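MRNA interferase toxin RelE (Escherichia coli, PDB 4FXI) cleaves mRNA in the ribosomal A site as a toxin endoribonuclease, inhibiting translation during amino acid starvation, and pairs with the antitoxin RelB. Local coordinates at residues L5-E9 with R10-E14; K27-L30 with V31-L34; I53-R56 with S57-Y60; Y87-A90 with V91-I94. The protein carries 1 engineered substitution. All coordinates share one frame; numbering follows the deposited sequence.

Contact 1: L5-E9 with R10-E14; sequences LDFDE and RALKE
D8 and R10 meet carboxylate to guanidinium, side-on, in a two-pronged salt bridge. R10 NE gives its hydrogen to D8 OD1 at 2.8 Å, and R10 NH2 gives one to D8 OD2 at 2.9 Å, both nearly straight and both on the syn side of the carboxylate. The two flat groups lie almost coplanar, 13° apart. R10 reaches back through a bend at its third torsion.

The same carboxylate also caps the helix. D8 CG stands anti to the backbone N (chi1 -176°), which brings OD1 within 2.8 Å of R10 N; this backbone N-H comes in on the anti side of OD1. OD1 therefore takes two hydrogens from R10, one from its backbone and one from its side chain, and the carboxylate is held against rotation. D8 is thus the N-cap of helix 9-17, at the point where strand 4-7, outermost in the sheet of this chain, passes into the helix. D8 is also backbone hydrogen-bonded to V75 of strand 72-78. The first turns are closed by L12 N to D8 O at 2.9 Å and by a longer bond from K13 N to E9 O.

The apolar contact lies between F7 and L12. L12 CD1 sits over the centre of the F7 ring, 3.8 Å from its centroid and 11° off the normal, a CH-pi contact. Nearer the backbones, F7 CB and L12 CB touch at 3.7 Å, with the side chains crossing at about a right angle. F7 CD2 also approaches A11 CB at 4.3 Å, and W15 meets the F7 ring from farther along the helix.

Contact 2: K27-L30 with V31-L34; sequences KKKL and VEVL
E32 turns back over the preceding helical turn toward K28 and K29. Its CB lies 3.4 Å from K29 O. CG stands anti to the carbonyl carbon (chi1 -72°), so the chain runs back along the helix, and E32 CG comes within 3.3 Å of K28 O. The carboxylate carbon CD remains near that carbonyl before its two oxygens part. OE1 takes a long salt bridge from K28 NZ at 3.3 Å, the ammonium lying above the carboxylate plane; the last bend of the lysine, chi4 53°, brings NZ round to it. OE2 lies over K29 CA, 3.6 Å away, and receives hydrogens from two waters. One, 2.7 Å from E32 OE2, also accepts from K29 NZ; the other, 2.9 Å from E32 OE2, also donates to K29 O.

Beneath this polar surface, helix 20-35 is tied by regular i to i+4 backbone bonds, such as V33 N to K29 O at 2.8 Å. L30 and V33 instead pack on I53 of strand 52-54, giving the helix its apolar side. The carboxylate probably offsets part of the lysine charge, through a long direct bond to K28 and through water to K29.

Contact 3: I53-R56 with S57-Y60; sequences IKLR and SSGY. With SO4 (sulfate ion), chain D.
S58 OG takes a hydrogen from Y60 N and also lies against L55. The bond from Y60 N is short, 2.6 Å, with an N-H...O angle of 142°, and forms an ST turn within the loop between strands 52-54 and 60-67. The hydroxyl oxygen lies 3.2 Å from L55 CB and 3.3 Å from L55 CD1, alongside the leucine. L55 CG stands anti to its carbonyl carbon, which brings CD1 beside the serine; the leucine also packs on L26 and K29 of helix 20-35. The peptide bond before G59 is cis, and the chain doubles back here: the end-to-end directions of 53-56 and 57-60 differ by 151°. Across the returning chain, L55 N and Y60 O are still 3.7 Å apart.

Before the turn, the K54 side chain leads away from the loop. It bends at chi3 (-71°) and its NZ gives a hydrogen to sulfate O1 at 3.0 Å. The sulfate is also bonded by R61 NE. K54 and R61 are inferred to stabilise the transition state, so this probable crystallisation anion marks a site consistent with binding an RNA phosphate, where such positively charged groups would favour a negatively charged ligand.

Contact 4: Y87-A90 with V91-I94; sequences YSEA and VKRI. With SO4 (sulfate ion), chain D.
E89 and R93, one helical turn apart, cross at a slant, their carboxylate and guanidinium planes turned 54° from each other. The carboxylate therefore cannot meet the guanidinium as a flat pair. E89 OE2 reaches R93 NE at 2.9 Å in a salt bridge whose hydrogen bond is weak, its N-H...O angle only 125°. E89 CB lies over one guanidinium face, offset toward its rim. The arginine runs extended from CG to NE, carrying its end beyond the glutamate: NH2 forms a salt bridge with E14 of helix 9-17, and NH1 a hydrogen bond with I76 O of strand 72-78.

K92 runs beside E89, pointing the same way. Its CD is 4.0 Å from E89 OE1, but the charged ends stay beyond salt-bridge distance.

This is the C-terminal helix, 85-94, packed on the sheet through A90, which touches V63, I76 and S77, and through I94 on I76 and Q65. Successive i to i+4 backbone bonds hold its turns, among them K92 N to S88 O at 3.0 Å and R93 N to E89 O at 2.9 Å. V91 turns CG2 back to within 3.3 Å of Y87 O, and I94 CG1 lies 3.2 Å from A90 O.

Y87 packs on V63, R61 and L44, and its hydroxyl reaches the inferred active site. Y87 OH gives a hydrogen, at 2.5 Å, to O4 of the sulfate shared with K54 and R61, and that oxygen lies at the ring edge, in the ring plane. K52, the inferred proton acceptor, lies nearby.

Contacts 1 and 2 each mix buried and exposed residues and touch through apolar side chains: L5 and F7 of the first pack on L30 and L34 of the second. Contact 3, a strand and its following turn, packs on the helix of contact 2, K29 CE lying 3.6 Å from K54 O. Contact 4 lies at the surface, whereas the other three are partly buried; it sits across the chain's centre from contact 2, yet its R93 pairs with E14 of contact 1. The charge pairs differ accordingly: flat and two-pronged at the cap in contact 1, long and water-assisted in contact 2, tilted and shared in contact 4. Contacts 3 and 4 do not touch but meet the same sulfate.

Contact 1: L5-E9 with R10-E14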
loop_
_atom_site.group_PDB
_atom_site.type_symbol
_atom_site.label_atom_id
_atom_site.label_comp_id
_atom_site.label_asym_id
_atom_site.label_seq_id
_atom_site.Cartn_x
_atom_site.Cartn_y
_atom_site.Cartn_z
ATOM N N LEU A 5 -7.865 -8.028 4.614
ATOM C CA LEU A 5 -6.934 -7.587 3.573
ATOM C C LEU A 5 -7.393 -8.026 2.186
ATOM O O LEU A 5 -7.913 -9.128 2.020
ATOM C CB LEU A 5 -5.528 -8.151 3.849
ATOM C CG LEU A 5 -4.451 -7.957 2.772
ATOM C CD1 LEU A 5 -4.064 -6.476 2.630
ATOM C CD2 LEU A 5 -3.218 -8.790 3.088
ATOM N N ASP A 6 -7.195 -7.160 1.193
ATOM C CA ASP A 6 -7.484 -7.509 -0.190
ATOM C C ASP A 6 -6.461 -6.782 -1.057
ATOM O O ASP A 6 -5.952 -5.733 -0.659
ATOM C CB ASP A 6 -8.910 -7.080 -0.563
ATOM C CG ASP A 6 -9.356 -7.628 -1.912
ATOM O OD1 ASP A 6 -8.891 -8.723 -2.298
ATOM O OD2 ASP A 6 -10.173 -6.966 -2.583
ATOM N N PHE A 7 -6.152 -7.343 -2.222
ATOM C CA PHE A 7 -5.214 -6.737 -3.166
ATOM C C PHE A 7 -5.914 -6.490 -4.487
ATOM O O PHE A 7 -6.709 -7.326 -4.940
ATOM C CB PHE A 7 -4.074 -7.711 -3.493
ATOM C CG PHE A 7 -2.970 -7.739 -2.486
ATOM C CD1 PHE A 7 -3.082 -8.499 -1.334
ATOM C CD2 PHE A 7 -1.800 -7.048 -2.710
ATOM C CE1 PHE A 7 -2.044 -8.532 -0.407
ATOM C CE2 PHE A 7 -0.759 -7.080 -1.789
ATOM C CZ PHE A 7 -0.881 -7.833 -0.638
ATOM N N ASP A 8 -5.593 -5.367 -5.123
ATOM C CA ASP A 8 -5.867 -5.212 -6.544
ATOM C C ASP A 8 -5.069 -6.284 -7.260
ATOM O O ASP A 8 -3.927 -6.556 -6.879
ATOM C CB ASP A 8 -5.397 -3.836 -7.022
ATOM C CG ASP A 8 -5.743 -3.575 -8.475
ATOM O OD1 ASP A 8 -5.032 -4.080 -9.364
ATOM O OD2 ASP A 8 -6.724 -2.847 -8.727
ATOM N N GLU A 9 -5.664 -6.896 -8.285
ATOM C CA GLU A 9 -4.998 -7.946 -9.064
ATOM C C GLU A 9 -3.594 -7.536 -9.484
ATOM O O GLU A 9 -2.649 -8.304 -9.345
ATOM C CB GLU A 9 -5.811 -8.294 -10.315
ATOM C CG GLU A 9 -7.318 -8.086 -10.187
ATOM C CD GLU A 9 -8.022 -9.207 -9.437
ATOM O OE1 GLU A 9 -7.343 -9.987 -8.736
ATOM O OE2 GLU A 9 -9.264 -9.307 -9.555
ATOM N N ARG A 10 -3.459 -6.308 -9.977
ATOM C CA ARG A 10 -2.162 -5.820 -10.430
ATOM C C ARG A 10 -1.210 -5.601 -9.263
ATOM O O ARG A 10 -0.006 -5.833 -9.382
ATOM C CB ARG A 10 -2.328 -4.533 -11.237
ATOM C CG ARG A 10 -3.197 -4.721 -12.461
ATOM C CD ARG A 10 -3.828 -3.420 -12.912
ATOM N NE ARG A 10 -4.828 -2.932 -11.964
ATOM C CZ ARG A 10 -5.794 -2.076 -12.276
ATOM N NH1 ARG A 10 -5.896 -1.614 -13.517
ATOM N NH2 ARG A 10 -6.659 -1.681 -11.351
ATOM N N ALA A 11 -1.750 -5.176 -8.126
ATOM C CA ALA A 11 -0.919 -4.974 -6.942
ATOM C C ALA A 11 -0.417 -6.295 -6.371
ATOM O O ALA A 11 0.693 -6.361 -5.840
ATOM C CB ALA A 11 -1.662 -4.179 -5.876
ATOM N N LEU A 12 -1.214 -7.356 -6.485
ATOM C CA LEU A 12 -0.765 -8.644 -5.956
ATOM C C LEU A 12 0.378 -9.201 -6.801
ATOM O O LEU A 12 1.309 -9.820 -6.286
ATOM C CB LEU A 12 -1.915 -9.644 -5.867
ATOM C CG LEU A 12 -1.563 -10.978 -5.201
ATOM C CD1 LEU A 12 -1.061 -10.766 -3.778
ATOM C CD2 LEU A 12 -2.754 -11.930 -5.219
ATOM N N LYS A 13 0.314 -8.977 -8.106
ATOM C CA LYS A 13 1.414 -9.387 -8.975
ATOM C C LYS A 13 2.701 -8.637 -8.633
ATOM O O LYS A 13 3.772 -9.234 -8.558
ATOM C CB LYS A 13 1.042 -9.195 -10.446
ATOM C CG LYS A 13 -0.076 -10.112 -10.912
ATOM C CD LYS A 13 -0.541 -9.743 -12.316
ATOM C CE LYS A 13 -1.742 -10.579 -12.740
ATOM N NZ LYS A 13 -2.365 -10.052 -13.982
ATOM N N GLU A 14 2.587 -7.326 -8.424
ATOM C CA GLU A 14 3.716 -6.518 -7.969
ATOM C C GLU A 14 4.308 -7.080 -6.679
ATOM O O GLU A 14 5.528 -7.202 -6.535
ATOM C CB GLU A 14 3.279 -5.066 -7.758
ATOM C CG GLU A 14 2.987 -4.333 -9.077
ATOM C CD GLU A 14 2.278 -3.011 -8.879
ATOM O OE1 GLU A 14 1.505 -2.885 -7.905
ATOM O OE2 GLU A 14 2.493 -2.095 -9.703
#

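Contact 2: K27-L30 with V31-L34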
loop_
_atom_site.group_PDB
_atom_site.type_symbol
_atom_site.label_atom_id
_atom_site.label_comp_id
_atom_site.label_asym_id
_atom_site.label_seq_id
_atom_site.Cartn_x
_atom_site.Cartn_y
_atom_site.Cartn_z
ATOM N N LYS A 27 5.968 -6.464 4.514
ATOM C CA LYS A 27 4.991 -7.374 5.090
ATOM C C LYS A 27 4.789 -7.112 6.577
ATOM O O LYS A 27 3.653 -7.069 7.051
ATOM C CB LYS A 27 5.378 -8.835 4.837
ATOM C CG LYS A 27 4.496 -9.834 5.560
ATOM C CD LYS A 27 4.909 -11.273 5.219
ATOM C CE LYS A 27 4.267 -12.265 6.155
ATOM N NZ LYS A 27 4.464 -13.690 5.708
ATOM N N LYS A 28 5.889 -6.914 7.302
ATOM C CA LYS A 28 5.818 -6.611 8.731
ATOM C C LYS A 28 4.966 -5.379 8.998
ATOM O O LYS A 28 4.143 -5.363 9.919
ATOM C CB LYS A 28 7.217 -6.403 9.307
ATOM C CG LYS A 28 7.227 -6.001 10.766
ATOM C CD LYS A 28 8.641 -5.997 11.327
ATOM C CE LYS A 28 8.769 -5.047 12.513
ATOM N NZ LYS A 28 7.753 -5.318 13.565
ATOM N N LYS A 29 5.168 -4.354 8.176
ATOM C CA LYS A 29 4.436 -3.096 8.297
ATOM C C LYS A 29 2.965 -3.228 7.881
ATOM O O LYS A 29 2.071 -2.666 8.521
ATOM C CB LYS A 29 5.142 -2.002 7.493
ATOM C CG LYS A 29 6.528 -1.630 8.041
ATOM C CD LYS A 29 7.180 -0.542 7.185
ATOM C CE LYS A 29 8.453 -0.009 7.821
ATOM N NZ LYS A 29 8.161 0.674 9.117
ATOM N N LEU A 30 2.717 -3.967 6.809
ATOM C CA LEU A 30 1.355 -4.269 6.380
ATOM C C LEU A 30 0.539 -5.017 7.438
ATOM O O LEU A 30 -0.631 -4.708 7.668
ATOM C CB LEU A 30 1.386 -5.048 5.055
ATOM C CG LEU A 30 0.025 -5.313 4.415
ATOM C CD1 LEU A 30 -0.715 -4.004 4.175
ATOM C CD2 LEU A 30 0.187 -6.089 3.110
ATOM N N VAL A 31 1.146 -6.016 8.074
ATOM C CA VAL A 31 0.473 -6.745 9.147
ATOM C C VAL A 31 0.135 -5.808 10.317
ATOM O O VAL A 31 -0.950 -5.902 10.894
ATOM C CB VAL A 31 1.298 -7.958 9.602
ATOM C CG1 VAL A 31 0.703 -8.581 10.863
ATOM C CG2 VAL A 31 1.342 -8.983 8.475
ATOM N N GLU A 32 1.051 -4.897 10.636
ATOM C CA GLU A 32 0.786 -3.868 11.652
ATOM C C GLU A 32 -0.374 -2.969 11.223
ATOM O O GLU A 32 -1.234 -2.598 12.033
ATOM C CB GLU A 32 2.029 -3.008 11.886
ATOM C CG GLU A 32 3.152 -3.735 12.632
ATOM C CD GLU A 32 4.460 -2.954 12.640
ATOM O OE1 GLU A 32 5.279 -3.201 13.545
ATOM O OE2 GLU A 32 4.670 -2.096 11.753
ATOM N N VAL A 33 -0.367 -2.591 9.949
ATOM C CA VAL A 33 -1.442 -1.779 9.380
ATOM C C VAL A 33 -2.811 -2.427 9.570
ATOM O O VAL A 33 -3.758 -1.768 9.945
ATOM C CB VAL A 33 -1.170 -1.475 7.883
ATOM C CG1 VAL A 33 -2.434 -1.041 7.158
ATOM C CG2 VAL A 33 -0.114 -0.399 7.761
ATOM N N LEU A 34 -2.909 -3.741 9.371
ATOM C CA LEU A 34 -4.201 -4.397 9.498
ATOM C C LEU A 34 -4.822 -4.234 10.879
ATOM O O LEU A 34 -6.047 -4.245 11.021
ATOM C CB LEU A 34 -4.101 -5.895 9.167
ATOM C CG LEU A 34 -3.751 -6.231 7.724
ATOM C CD1 LEU A 34 -3.842 -7.759 7.547
ATOM C CD2 LEU A 34 -4.669 -5.549 6.723
HETATM O O HOH W 1 7.157 -0.940 11.567
HETATM O O HOH W 2 3.024 -0.204 10.203
#

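Contact 3: I53-R56 with S57-Y60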
loop_
_atom_site.group_PDB
_atom_site.type_symbol
_atom_site.label_atom_id
_atom_site.label_comp_id
_atom_site.label_asym_id
_atom_site.label_seq_id
_atom_site.Cartn_x
_atom_site.Cartn_y
_atom_site.Cartn_z
ATOM N N ILE A 53 2.739 2.985 2.874
ATOM C CA ILE A 53 3.747 2.391 3.727
ATOM C C ILE A 53 5.084 2.709 3.093
ATOM O O ILE A 53 5.274 2.475 1.890
ATOM C CB ILE A 53 3.621 0.860 3.807
ATOM C CG1 ILE A 53 2.212 0.477 4.235
ATOM C CG2 ILE A 53 4.662 0.319 4.780
ATOM C CD1 ILE A 53 2.003 -1.040 4.429
ATOM N N LYS A 54 5.992 3.264 3.893
ATOM C CA LYS A 54 7.284 3.715 3.397
ATOM C C LYS A 54 8.417 2.875 3.980
ATOM O O LYS A 54 8.347 2.427 5.121
ATOM C CB LYS A 54 7.496 5.195 3.752
ATOM C CG LYS A 54 8.842 5.762 3.310
ATOM C CD LYS A 54 9.082 7.184 3.821
ATOM C CE LYS A 54 8.186 8.198 3.122
ATOM N NZ LYS A 54 8.615 9.606 3.383
ATOM N N LEU A 55 9.454 2.650 3.179
ATOM C CA LEU A 55 10.703 2.081 3.670
ATOM C C LEU A 55 11.797 3.146 3.616
ATOM O O LEU A 55 11.829 3.973 2.698
ATOM C CB LEU A 55 11.109 0.864 2.840
ATOM C CG LEU A 55 10.130 -0.307 2.815
ATOM C CD1 LEU A 55 10.711 -1.467 2.017
ATOM C CD2 LEU A 55 9.803 -0.735 4.230
ATOM N N ARG A 56 12.686 3.129 4.600
ATOM C CA ARG A 56 13.714 4.158 4.722
ATOM C C ARG A 56 14.723 4.177 3.568
ATOM O O ARG A 56 15.222 5.241 3.196
ATOM C CB ARG A 56 14.432 4.039 6.070
ATOM C CG ARG A 56 15.633 4.960 6.221
ATOM C CD ARG A 56 15.623 5.685 7.554
ATOM N NE ARG A 56 15.625 4.760 8.682
ATOM C CZ ARG A 56 16.720 4.213 9.199
ATOM N NH1 ARG A 56 17.911 4.492 8.685
ATOM N NH2 ARG A 56 16.626 3.385 10.229
ATOM N N SER A 57 15.022 3.018 2.987
ATOM C CA SER A 57 16.022 2.991 1.923
ATOM C C SER A 57 15.858 1.878 0.887
ATOM O O SER A 57 16.764 1.058 0.717
ATOM C CB SER A 57 17.424 2.902 2.528
ATOM O OG SER A 57 17.802 1.548 2.710
ATOM N N SER A 58 14.730 1.851 0.185
ATOM C CA SER A 58 14.589 0.910 -0.933
ATOM C C SER A 58 14.554 1.505 -2.363
ATOM O O SER A 58 15.307 1.034 -3.218
ATOM C CB SER A 58 13.481 -0.129 -0.690
ATOM O OG SER A 58 12.368 0.445 -0.033
ATOM N N GLY A 59 13.715 2.504 -2.660
ATOM C CA GLY A 59 12.696 3.054 -1.788
ATOM C C GLY A 59 11.334 2.633 -2.311
ATOM O O GLY A 59 10.601 3.403 -2.939
ATOM N N TYR A 60 11.005 1.376 -2.059
ATOM C CA TYR A 60 9.713 0.821 -2.417
ATOM C C TYR A 60 8.615 1.359 -1.507
ATOM O O TYR A 60 8.879 1.759 -0.375
ATOM C CB TYR A 60 9.771 -0.705 -2.347
ATOM C CG TYR A 60 10.305 -1.319 -3.614
ATOM C CD1 TYR A 60 11.672 -1.424 -3.838
ATOM C CD2 TYR A 60 9.444 -1.771 -4.601
ATOM C CE1 TYR A 60 12.163 -1.977 -5.004
ATOM C CE2 TYR A 60 9.923 -2.324 -5.768
ATOM C CZ TYR A 60 11.284 -2.426 -5.965
ATOM O OH TYR A 60 11.763 -2.978 -7.131
HETATM S S SO4 D . 7.872 9.388 -0.619
HETATM O O1 SO4 D . 7.617 10.096 0.632
HETATM O O2 SO4 D . 7.322 10.159 -1.732
HETATM O O3 SO4 D . 9.310 9.209 -0.802
HETATM O O4 SO4 D . 7.229 8.078 -0.581
#

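Contact 4: Y87-A90 with V91-I94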
loop_
_atom_site.group_PDB
_atom_site.type_symbol
_atom_site.label_atom_id
_atom_site.label_comp_id
_atom_site.label_asym_id
_atom_site.label_seq_id
_atom_site.Cartn_x
_atom_site.Cartn_y
_atom_site.Cartn_z
ATOM N N TYR A 87 2.740 6.168 -6.971
ATOM C CA TYR A 87 1.608 7.030 -6.636
ATOM C C TYR A 87 0.700 7.332 -7.829
ATOM O O TYR A 87 -0.522 7.340 -7.697
ATOM C CB TYR A 87 2.111 8.324 -5.987
ATOM C CG TYR A 87 2.865 8.066 -4.701
ATOM C CD1 TYR A 87 2.227 7.483 -3.610
ATOM C CD2 TYR A 87 4.216 8.375 -4.582
ATOM C CE1 TYR A 87 2.904 7.233 -2.436
ATOM C CE2 TYR A 87 4.903 8.125 -3.406
ATOM C CZ TYR A 87 4.237 7.557 -2.336
ATOM O OH TYR A 87 4.907 7.304 -1.162
ATOM N N SER A 88 1.292 7.570 -8.995
ATOM C CA SER A 88 0.486 7.803 -10.189
ATOM C C SER A 88 -0.270 6.532 -10.590
ATOM O O SER A 88 -1.416 6.596 -11.031
ATOM C CB SER A 88 1.345 8.325 -11.340
ATOM O OG SER A 88 1.767 9.656 -11.084
ATOM N N GLU A 89 0.362 5.374 -10.410
ATOM C CA GLU A 89 -0.311 4.107 -10.676
ATOM C C GLU A 89 -1.493 3.894 -9.733
ATOM O O GLU A 89 -2.552 3.418 -10.141
ATOM C CB GLU A 89 0.658 2.927 -10.562
ATOM C CG GLU A 89 1.234 2.481 -11.891
ATOM C CD GLU A 89 0.161 2.162 -12.919
ATOM O OE1 GLU A 89 0.280 2.642 -14.065
ATOM O OE2 GLU A 89 -0.795 1.431 -12.586
ATOM N N ALA A 90 -1.306 4.239 -8.466
ATOM C CA ALA A 90 -2.385 4.109 -7.491
ATOM C C ALA A 90 -3.601 4.949 -7.899
ATOM O O ALA A 90 -4.736 4.474 -7.850
ATOM C CB ALA A 90 -1.901 4.498 -6.098
ATOM N N VAL A 91 -3.365 6.191 -8.314
ATOM C CA VAL A 91 -4.467 7.047 -8.732
ATOM C C VAL A 91 -5.161 6.454 -9.951
ATOM O O VAL A 91 -6.386 6.356 -10.001
ATOM C CB VAL A 91 -4.003 8.488 -9.088
ATOM C CG1 VAL A 91 -5.192 9.308 -9.507
ATOM C CG2 VAL A 91 -3.306 9.135 -7.907
ATOM N N LYS A 92 -4.358 6.048 -10.925
ATOM C CA LYS A 92 -4.850 5.418 -12.143
ATOM C C LYS A 92 -5.735 4.192 -11.868
ATOM O O LYS A 92 -6.763 4.005 -12.510
ATOM C CB LYS A 92 -3.659 5.034 -13.025
ATOM C CG LYS A 92 -3.984 4.739 -14.473
ATOM C CD LYS A 92 -2.726 4.888 -15.323
ATOM C CE LYS A 92 -2.977 4.587 -16.792
ATOM N NZ LYS A 92 -3.023 3.124 -17.059
ATOM N N ARG A 93 -5.341 3.358 -10.914
ATOM C CA ARG A 93 -6.083 2.128 -10.639
ATOM C C ARG A 93 -7.365 2.350 -9.838
ATOM O O ARG A 93 -8.247 1.496 -9.819
ATOM C CB ARG A 93 -5.189 1.109 -9.931
ATOM C CG ARG A 93 -4.049 0.604 -10.801
ATOM C CD ARG A 93 -3.101 -0.317 -10.036
ATOM N NE ARG A 93 -1.908 -0.598 -10.829
ATOM C CZ ARG A 93 -0.826 -1.210 -10.366
ATOM N NH1 ARG A 93 -0.779 -1.618 -9.105
ATOM N NH2 ARG A 93 0.209 -1.417 -11.170
ATOM N N ILE A 94 -7.454 3.491 -9.165
ATOM C CA ILE A 94 -8.640 3.851 -8.397
ATOM C C ILE A 94 -9.716 4.475 -9.293
ATOM O O ILE A 94 -10.909 4.297 -9.054
ATOM C CB ILE A 94 -8.274 4.816 -7.240
ATOM C CG1 ILE A 94 -7.466 4.073 -6.182
ATOM C CG2 ILE A 94 -9.511 5.406 -6.588
ATOM C CD1 ILE A 94 -8.207 2.894 -5.581
HETATM S S SO4 D . 7.872 9.388 -0.619
HETATM O O1 SO4 D . 7.617 10.096 0.632
HETATM O O2 SO4 D . 7.322 10.159 -1.732
HETATM O O3 SO4 D . 9.310 9.209 -0.802
HETATM O O4 SO4 D . 7.229 8.078 -0.581
#